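Local coordinates for DNA repair protein RecN (Deinococcus radiodurans, PDB 4ABY) that probably acts in recombinational repair of damaged DNA, as an SMC-like ATPase whose nucleotide-binding head domain is the part crystallised here, at residues K98-G104 with A117-S123. Numbering follows the deposited sequence.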
ATOM      1  N   LYS A  98       2.929  23.903  19.165  1.00 44.56           N
ATOM      2  CA  LYS A  98       3.716  24.680  18.216  1.00 41.67           C
ATOM      3  C   LYS A  98       4.313  23.801  17.127  1.00 43.95           C
ATOM      4  O   LYS A  98       4.539  24.263  16.010  1.00 48.37           O
ATOM      5  CB  LYS A  98       4.824  25.451  18.941  1.00 47.76           C
ATOM      6  CG  LYS A  98       5.599  24.612  19.958  1.00 66.29           C
ATOM      7  CD  LYS A  98       6.812  25.356  20.522  1.00 68.09           C
ATOM      8  CE  LYS A  98       7.404  24.622  21.718  1.00 60.15           C
ATOM      9  NZ  LYS A  98       6.456  24.580  22.867  1.00 63.40           N
ATOM     10  N   GLU A  99       4.573  22.540  17.449  1.00 38.34           N
ATOM     11  CA  GLU A  99       5.165  21.639  16.469  1.00 37.72           C
ATOM     12  C   GLU A  99       5.028  20.169  16.836  1.00 33.31           C
ATOM     13  O   GLU A  99       4.996  19.811  18.010  1.00 33.80           O
ATOM     14  CB  GLU A  99       6.635  21.980  16.260  1.00 43.15           C
ATOM     15  CG  GLU A  99       7.536  21.570  17.398  1.00 39.26           C
ATOM     16  CD  GLU A  99       8.974  21.940  17.128  1.00 58.88           C
ATOM     17  OE1 GLU A  99       9.201  23.000  16.504  1.00 61.62           O
ATOM     18  OE2 GLU A  99       9.879  21.176  17.530  1.00 68.90           O
ATOM     19  N   LEU A 100       4.951  19.325  15.813  1.00 29.04           N
ATOM     20  CA  LEU A 100       4.836  17.889  16.011  1.00 28.41           C
ATOM     21  C   LEU A 100       6.073  17.166  15.501  1.00 28.14           C
ATOM     22  O   LEU A 100       6.837  17.708  14.707  1.00 30.46           O
ATOM     23  CB  LEU A 100       3.577  17.338  15.331  1.00 26.78           C
ATOM     24  CG  LEU A 100       3.459  17.281  13.806  1.00 24.22           C
ATOM     25  CD1 LEU A 100       4.358  16.219  13.202  1.00 22.60           C
ATOM     26  CD2 LEU A 100       2.019  17.000  13.436  1.00 25.84           C
ATOM     27  N   LEU A 101       6.254  15.933  15.959  1.00 24.97           N
ATOM     28  CA  LEU A 101       7.402  15.133  15.573  1.00 23.45           C
ATOM     29  C   LEU A 101       6.990  13.683  15.417  1.00 21.32           C
ATOM     30  O   LEU A 101       6.263  13.150  16.248  1.00 23.43           O
ATOM     31  CB  LEU A 101       8.495  15.237  16.637  1.00 27.77           C
ATOM     32  CG  LEU A 101       9.671  14.275  16.477  1.00 22.55           C
ATOM     33  CD1 LEU A 101      10.698  14.851  15.523  1.00 21.35           C
ATOM     34  CD2 LEU A 101      10.289  13.994  17.826  1.00 25.28           C
ATOM     35  N   VAL A 102       7.460  13.043  14.354  1.00 20.45           N
ATOM     36  CA  VAL A 102       7.180  11.632  14.136  1.00 19.63           C
ATOM     37  C   VAL A 102       8.463  10.863  13.878  1.00 20.42           C
ATOM     38  O   VAL A 102       9.087  11.024  12.836  1.00 23.35           O
ATOM     39  CB  VAL A 102       6.247  11.426  12.940  1.00 20.51           C
ATOM     40  CG1 VAL A 102       5.945   9.951  12.760  1.00 19.56           C
ATOM     41  CG2 VAL A 102       4.963  12.221  13.128  1.00 20.79           C
ATOM     42  N   THR A 103       8.858  10.027  14.830  1.00 20.30           N
ATOM     43  CA  THR A 103      10.057   9.213  14.677  1.00 21.79           C
ATOM     44  C   THR A 103       9.684   7.740  14.510  1.00 23.11           C
ATOM     45  O   THR A 103       8.832   7.222  15.235  1.00 22.85           O
ATOM     46  CB  THR A 103      11.009   9.370  15.885  1.00 23.82           C
ATOM     47  OG1 THR A 103      11.099  10.752  16.256  1.00 27.08           O
ATOM     48  CG2 THR A 103      12.400   8.847  15.552  1.00 19.22           C
ATOM     49  N   GLY A 104      10.317   7.072  13.551  1.00 22.64           N
ATOM     50  CA  GLY A 104      10.082   5.655  13.330  1.00 25.49           C
ATOM     51  C   GLY A 104      11.365   4.847  13.323  1.00 29.27           C
ATOM     52  O   GLY A 104      12.367   5.275  12.749  1.00 32.55           O
ATOM     53  N   ALA A 117      13.787   7.183  10.816  1.00 26.01           N
ATOM     54  CA  ALA A 117      13.378   8.281   9.955  1.00 22.12           C
ATOM     55  C   ALA A 117      12.471   9.171  10.787  1.00 21.25           C
ATOM     56  O   ALA A 117      11.780   8.690  11.683  1.00 22.88           O
ATOM     57  CB  ALA A 117      12.642   7.760   8.735  1.00 20.77           C
ATOM     58  N   SER A 118      12.480  10.466  10.513  1.00 20.28           N
ATOM     59  CA  SER A 118      11.617  11.367  11.256  1.00 20.05           C
ATOM     60  C   SER A 118      11.078  12.493  10.390  1.00 22.08           C
ATOM     61  O   SER A 118      11.665  12.848   9.366  1.00 20.24           O
ATOM     62  CB  SER A 118      12.343  11.940  12.473  1.00 17.67           C
ATOM     63  OG  SER A 118      13.060  13.111  12.134  1.00 18.29           O
ATOM     64  N   ARG A 119       9.948  13.043  10.818  1.00 20.22           N
ATOM     65  CA  ARG A 119       9.323  14.163  10.144  1.00 19.74           C
ATOM     66  C   ARG A 119       8.826  15.128  11.210  1.00 21.35           C
ATOM     67  O   ARG A 119       8.054  14.743  12.082  1.00 23.04           O
ATOM     68  CB  ARG A 119       8.162  13.668   9.283  1.00 20.80           C
ATOM     69  CG  ARG A 119       7.477  14.737   8.451  1.00 21.56           C
ATOM     70  CD  ARG A 119       8.394  15.299   7.384  1.00 22.83           C
ATOM     71  NE  ARG A 119       7.644  16.072   6.401  1.00 27.17           N
ATOM     72  CZ  ARG A 119       7.058  15.539   5.333  1.00 27.76           C
ATOM     73  NH1 ARG A 119       7.144  14.234   5.111  1.00 23.96           N
ATOM     74  NH2 ARG A 119       6.391  16.308   4.484  1.00 30.64           N
ATOM     75  N   ARG A 120       9.295  16.371  11.155  1.00 24.19           N
ATOM     76  CA  ARG A 120       8.883  17.400  12.106  1.00 25.32           C
ATOM     77  C   ARG A 120       8.142  18.508  11.385  1.00 31.45           C
ATOM     78  O   ARG A 120       8.643  19.066  10.415  1.00 39.37           O
ATOM     79  CB  ARG A 120      10.097  17.994  12.823  1.00 28.67           C
ATOM     80  CG  ARG A 120       9.752  19.099  13.808  1.00 31.56           C
ATOM     81  CD  ARG A 120      10.999  19.710  14.437  1.00 38.57           C
ATOM     82  NE  ARG A 120      11.716  20.575  13.503  1.00 48.67           N
ATOM     83  CZ  ARG A 120      11.443  21.866  13.317  1.00 57.02           C
ATOM     84  NH1 ARG A 120      10.467  22.446  14.005  1.00 54.26           N
ATOM     85  NH2 ARG A 120      12.142  22.580  12.443  1.00 51.17           N
ATOM     86  N   LEU A 121       6.941  18.826  11.851  1.00 31.35           N
ATOM     87  CA  LEU A 121       6.194  19.937  11.288  1.00 29.38           C
ATOM     88  C   LEU A 121       6.119  21.069  12.293  1.00 34.82           C
ATOM     89  O   LEU A 121       5.820  20.853  13.462  1.00 35.39           O
ATOM     90  CB  LEU A 121       4.792  19.500  10.885  1.00 31.23           C
ATOM     91  CG  LEU A 121       4.722  18.584   9.670  1.00 31.69           C
ATOM     92  CD1 LEU A 121       3.273  18.338   9.308  1.00 34.74           C
ATOM     93  CD2 LEU A 121       5.472  19.198   8.503  1.00 33.42           C
ATOM     94  N   SER A 122       6.401  22.280  11.833  1.00 40.01           N
ATOM     95  CA  SER A 122       6.409  23.431  12.715  1.00 40.86           C
ATOM     96  C   SER A 122       5.268  24.369  12.372  1.00 48.68           C
ATOM     97  O   SER A 122       5.011  24.645  11.203  1.00 52.09           O
ATOM     98  CB  SER A 122       7.743  24.164  12.613  1.00 49.78           C
ATOM     99  OG  SER A 122       7.741  25.327  13.417  1.00 60.18           O
ATOM    100  N   SER A 123       4.579  24.851  13.400  1.00 51.29           N
ATOM    101  CA  SER A 123       3.469  25.777  13.214  1.00 53.65           C
ATOM    102  C   SER A 123       3.965  27.085  12.610  1.00 58.14           C
ATOM    103  O   SER A 123       3.180  27.882  12.096  1.00 57.40           O
ATOM    104  CB  SER A 123       2.768  26.046  14.546  1.00 54.02           C
ATOM    105  OG  SER A 123       1.736  27.003  14.395  1.00 66.84           O
TER
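Leu100 and Leu121, Val102 and Arg119, and Gly104 and Ala117 each exchange two backbone hydrogen bonds, which makes them the hydrogen-bonded pairs of an antiparallel hairpin. Gly104 N lies 2.9 Å from Ala117 O. Leu121 N to Leu100 O is slightly longer, at 3.1 Å. Ser123 N to Lys98 O, 2.7 Å, adds one bond just beyond the last bridged pair, where 99-105 starts and 116-122 finishes.

The charged contact joins Glu99 to Arg120, which are diagonal neighbours on the face shared with Leu101 and Thr103. Arg120 leaves the backbone extended and then turns about its CG-CD bond (chi3 74°), bringing NH1 to 2.9 Å from Glu99 OE1. The carboxylate oxygen lies at the edge of the guanidinium, near its plane, while the two flat groups are turned 40° apart. The N-H...O angle of 117° makes the hydrogen bond within this salt bridge weak.

The opposite face, carrying Leu100, Val102 and Leu121, is largely apolar. Leu100 and Leu121 lie side by side, CG to CB 3.9 Å, and both rest on Leu82 of helix 69-83. Arg119 instead extends away from 98-104, its NH2 hydrogen-bonded to Gly86 O.

With strand 42-48 beside 99-105 and strand 127-131 beside 116-122, this hairpin forms the middle of the antiparallel sheet of an ABC-type ATPase head, packed against helix 69-83, whose start lies in the predicted ATP-binding P-loop.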